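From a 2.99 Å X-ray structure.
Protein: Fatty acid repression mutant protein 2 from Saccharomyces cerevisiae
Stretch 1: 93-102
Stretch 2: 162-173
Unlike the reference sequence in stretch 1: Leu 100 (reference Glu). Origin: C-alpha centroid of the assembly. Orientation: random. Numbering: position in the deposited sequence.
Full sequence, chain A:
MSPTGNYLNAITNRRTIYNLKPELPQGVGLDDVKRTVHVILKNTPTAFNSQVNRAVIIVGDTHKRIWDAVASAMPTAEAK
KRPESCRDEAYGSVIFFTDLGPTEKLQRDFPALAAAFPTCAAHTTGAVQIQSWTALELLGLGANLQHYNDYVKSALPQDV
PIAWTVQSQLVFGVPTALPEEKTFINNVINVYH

Stretch 1 93-102: SVIFFTDLGP
Stretch 2, residues 162-173: IAWTVQSQLVFG

Two neighbouring strands of one sheet, one in each stretch, run antiparallel: their N-to-C directions differ by 164°, their axes approach to 4.3 Å, and the two stretches together bury 915 Å². Most phi/psi values are extended, such as -92/127 at Val 94 and -118/135 at Ile 95. The register is set by Val 94 opposite Leu 170 (CA to CA 4.6 Å), Ile 95 opposite Gln 169 (4.3 Å) and Asp 99 opposite Trp 164 (4.8 Å). Between these pairs the second strand gains one residue: Phe 96 N donates to Ser 168 O at 3.1 Å, whereas Phe 96 O accepts from Gln 167 N at 3.0 Å. The irregularity coincides with Gln 167, whose phi/psi of -111/-52 departs from the extended range and whose CA-to-CB bond points toward the first stretch.

Phe 97 covers the most surface, 95 Å², followed by Trp 164 with 79 Å² and Phe 96 with 72 Å². Phe 97 (chi1 -60°, chi2 -86°) and Trp 164 (chi1 -72°, chi2 15°) project to the same face of the sheet. Phe 97 CD1 lies 3.6 Å from Trp 164 CB, and Trp 164 CE3 sits over one face of the phenyl ring. The phenyl and the indole six-membered ring have centroids 5.3 Å apart and planes at 48°, an oblique pairing. Val 166 (chi1 t) extends this apolar patch, with its CG2 3.6 Å from Phe 97 CE1 and its CG1 3.5 Å from Ile 95 CD1. The branched side chain thus reaches both neighbours; Ile 95 has an off-well chi1 of 132°.

Phe 96 (chi1 -60°, chi2 -81°) occupies the other face with Val 94, Ser 168 and Leu 170. Phe 96 CE2 is 3.8 Å from Leu 170 CB, while Ser 168 CB lies at the ring edge, where a small side chain fits beside the buried phenyl. Val 94 (t) and Leu 170 (chi1 t, chi2 p) meet at 3.8 Å between their CB atoms. Phe 172, with chi1 at 63°, brings its CD1 to 3.6 Å from Val 94 CG2.

The backbone bonds of Val 94 are notably short: its N donates to Leu 170 O at 2.5 Å, and its O accepts from Leu 170 N at 2.4 Å. Farther along, Thr 98 N donates to Thr 165 O at 3.1 Å; the return bond from Thr 165 N to Thr 98 O, 3.3 Å, is weak. Gln 167 (m, m, chi3 3°) adds a side-chain link, its NE2 donating to Thr 98 OG1 at a very short 2.4 Å, so the amide donates to the hydroxyl oxygen beside the irregularity, while its OE1 is hydrogen-bonded elsewhere in the structure.

At the end, Leu 100 N donates to Ala 163 O at 3.2 Å. Leu 100 replaces the reference Glu, and its CD2 lies 3.5 Å from Thr 165 OG1. Asp 99 (t) caps the following helix: its OD1 accepts from Gly 101 N at 3.0 Å.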

# COMPACT_ATOMS: atom_id res chain seq x y z
N SER A 93 17.97 -2.78 8.43
CA SER A 93 16.89 -2.06 7.77
C SER A 93 16.45 -2.75 6.49
O SER A 93 17.27 -3.18 5.69
CB SER A 93 17.31 -0.62 7.47
OG SER A 93 18.23 -0.58 6.38
N VAL A 94 15.14 -2.84 6.31
CA VAL A 94 14.58 -3.33 5.07
C VAL A 94 14.32 -2.16 4.15
O VAL A 94 13.66 -1.20 4.54
CB VAL A 94 13.24 -4.06 5.32
CG1 VAL A 94 12.76 -4.72 4.03
CG2 VAL A 94 13.38 -5.07 6.43
N ILE A 95 14.84 -2.24 2.94
CA ILE A 95 14.62 -1.19 1.96
C ILE A 95 13.87 -1.72 0.74
O ILE A 95 14.18 -2.79 0.22
CB ILE A 95 15.94 -0.48 1.59
CG1 ILE A 95 16.11 -0.35 0.08
CG2 ILE A 95 17.13 -1.20 2.21
CD1 ILE A 95 15.56 0.93 -0.47
N PHE A 96 12.87 -0.97 0.29
CA PHE A 96 11.99 -1.41 -0.79
C PHE A 96 12.26 -0.64 -2.08
O PHE A 96 12.61 0.54 -2.06
CB PHE A 96 10.53 -1.24 -0.38
CG PHE A 96 10.15 -2.02 0.83
CD1 PHE A 96 9.85 -3.37 0.73
CD2 PHE A 96 10.07 -1.42 2.07
CE1 PHE A 96 9.50 -4.10 1.83
CE2 PHE A 96 9.71 -2.15 3.18
CZ PHE A 96 9.43 -3.49 3.06
N PHE A 97 12.07 -1.33 -3.19
CA PHE A 97 12.28 -0.75 -4.51
C PHE A 97 11.06 -0.95 -5.40
O PHE A 97 10.09 -1.60 -5.02
CB PHE A 97 13.47 -1.39 -5.21
CG PHE A 97 14.77 -1.24 -4.47
CD1 PHE A 97 15.55 -0.12 -4.65
CD2 PHE A 97 15.22 -2.24 -3.63
CE1 PHE A 97 16.75 0.01 -4.00
CE2 PHE A 97 16.42 -2.11 -2.97
CZ PHE A 97 17.18 -0.98 -3.15
N THR A 98 11.14 -0.39 -6.60
CA THR A 98 10.20 -0.69 -7.67
C THR A 98 10.96 -0.76 -8.98
O THR A 98 11.51 0.24 -9.44
CB THR A 98 9.10 0.37 -7.81
OG1 THR A 98 9.60 1.64 -7.38
CG2 THR A 98 7.89 -0.01 -6.99
N ASP A 99 11.00 -1.94 -9.59
CA ASP A 99 11.67 -2.11 -10.87
C ASP A 99 11.01 -1.24 -11.92
O ASP A 99 9.90 -1.52 -12.37
CB ASP A 99 11.63 -3.58 -11.29
CG ASP A 99 12.71 -3.93 -12.29
OD1 ASP A 99 13.20 -3.02 -12.99
OD2 ASP A 99 13.08 -5.12 -12.37
N LEU A 100 11.70 -0.18 -12.31
CA LEU A 100 11.20 0.75 -13.31
C LEU A 100 11.21 0.11 -14.69
O LEU A 100 10.65 0.65 -15.64
CB LEU A 100 12.04 2.04 -13.31
CG LEU A 100 11.28 3.34 -13.06
CD1 LEU A 100 10.48 3.77 -14.28
CD2 LEU A 100 10.37 3.19 -11.85
N GLY A 101 11.86 -1.04 -14.79
CA GLY A 101 11.95 -1.80 -16.03
C GLY A 101 10.61 -2.14 -16.65
O GLY A 101 10.30 -1.67 -17.74
N PRO A 102 9.80 -2.97 -15.97
CA PRO A 102 8.49 -3.35 -16.48
C PRO A 102 7.58 -2.14 -16.70
O PRO A 102 6.91 -2.05 -17.72
CB PRO A 102 7.92 -4.24 -15.37
CG PRO A 102 9.10 -4.78 -14.69
CD PRO A 102 10.13 -3.70 -14.73
N ILE A 162 20.40 -0.55 -11.43
CA ILE A 162 20.24 0.90 -11.40
C ILE A 162 18.80 1.31 -11.70
O ILE A 162 18.42 2.47 -11.52
CB ILE A 162 21.19 1.60 -12.40
CG1 ILE A 162 22.46 0.77 -12.61
CG2 ILE A 162 21.53 3.01 -11.93
CD1 ILE A 162 22.45 -0.07 -13.87
N ALA A 163 18.00 0.36 -12.16
CA ALA A 163 16.60 0.61 -12.48
C ALA A 163 15.72 0.52 -11.24
O ALA A 163 14.55 0.89 -11.28
CB ALA A 163 16.13 -0.37 -13.54
N TRP A 164 16.28 0.04 -10.14
CA TRP A 164 15.53 -0.12 -8.90
C TRP A 164 15.36 1.20 -8.16
O TRP A 164 16.24 1.63 -7.42
CB TRP A 164 16.19 -1.16 -7.99
CG TRP A 164 16.05 -2.56 -8.49
CD1 TRP A 164 15.66 -2.94 -9.74
CD2 TRP A 164 16.27 -3.75 -7.75
NE1 TRP A 164 15.64 -4.31 -9.82
CE2 TRP A 164 16.01 -4.83 -8.61
CE3 TRP A 164 16.66 -4.01 -6.43
CZ2 TRP A 164 16.13 -6.15 -8.20
CZ3 TRP A 164 16.78 -5.32 -6.03
CH2 TRP A 164 16.52 -6.38 -6.91
N THR A 165 14.21 1.84 -8.37
CA THR A 165 13.90 3.11 -7.73
C THR A 165 13.65 2.94 -6.23
O THR A 165 12.81 2.16 -5.82
CB THR A 165 12.65 3.74 -8.36
OG1 THR A 165 12.95 4.13 -9.71
CG2 THR A 165 12.21 4.96 -7.58
N VAL A 166 14.41 3.67 -5.43
CA VAL A 166 14.28 3.58 -3.97
C VAL A 166 13.00 4.23 -3.47
O VAL A 166 12.70 5.38 -3.78
CB VAL A 166 15.48 4.25 -3.27
CG1 VAL A 166 15.30 4.18 -1.77
CG2 VAL A 166 16.77 3.60 -3.69
N GLN A 167 12.22 3.47 -2.70
CA GLN A 167 10.93 3.95 -2.23
C GLN A 167 10.89 4.22 -0.73
O GLN A 167 10.48 5.30 -0.29
CB GLN A 167 9.84 2.93 -2.59
CG GLN A 167 9.72 2.64 -4.08
CD GLN A 167 9.03 3.74 -4.85
OE1 GLN A 167 8.66 4.77 -4.29
NE2 GLN A 167 8.84 3.53 -6.15
N SER A 168 11.33 3.24 0.06
CA SER A 168 11.29 3.38 1.52
C SER A 168 12.42 2.63 2.21
O SER A 168 13.12 1.82 1.59
CB SER A 168 9.94 2.91 2.07
OG SER A 168 8.91 3.81 1.72
N GLN A 169 12.61 2.91 3.49
CA GLN A 169 13.60 2.22 4.31
C GLN A 169 12.97 1.80 5.63
O GLN A 169 12.82 2.62 6.54
CB GLN A 169 14.81 3.11 4.59
CG GLN A 169 15.60 3.51 3.37
CD GLN A 169 15.06 4.76 2.72
OE1 GLN A 169 14.77 5.75 3.39
NE2 GLN A 169 14.91 4.72 1.40
N LEU A 170 12.60 0.54 5.73
CA LEU A 170 11.99 0.02 6.95
C LEU A 170 13.07 -0.39 7.94
O LEU A 170 13.64 -1.47 7.83
CB LEU A 170 11.08 -1.16 6.63
CG LEU A 170 10.32 -1.76 7.80
CD1 LEU A 170 9.48 -0.69 8.48
CD2 LEU A 170 9.45 -2.90 7.32
N VAL A 171 13.34 0.50 8.89
CA VAL A 171 14.39 0.28 9.88
C VAL A 171 13.87 -0.52 11.06
O VAL A 171 13.06 -0.04 11.84
CB VAL A 171 14.94 1.62 10.40
CG1 VAL A 171 15.99 1.39 11.46
CG2 VAL A 171 15.51 2.43 9.25
N PHE A 172 14.34 -1.75 11.20
CA PHE A 172 13.83 -2.64 12.23
C PHE A 172 14.82 -2.90 13.36
O PHE A 172 16.03 -2.87 13.16
CB PHE A 172 13.37 -3.97 11.61
CG PHE A 172 14.48 -4.74 10.95
CD1 PHE A 172 14.83 -4.49 9.63
CD2 PHE A 172 15.16 -5.72 11.64
CE1 PHE A 172 15.84 -5.20 9.03
CE2 PHE A 172 16.17 -6.43 11.04
CZ PHE A 172 16.51 -6.18 9.73
N GLY A 173 14.28 -3.17 14.54
CA GLY A 173 15.09 -3.45 15.71
C GLY A 173 14.22 -3.59 16.95
O GLY A 173 13.05 -3.94 16.85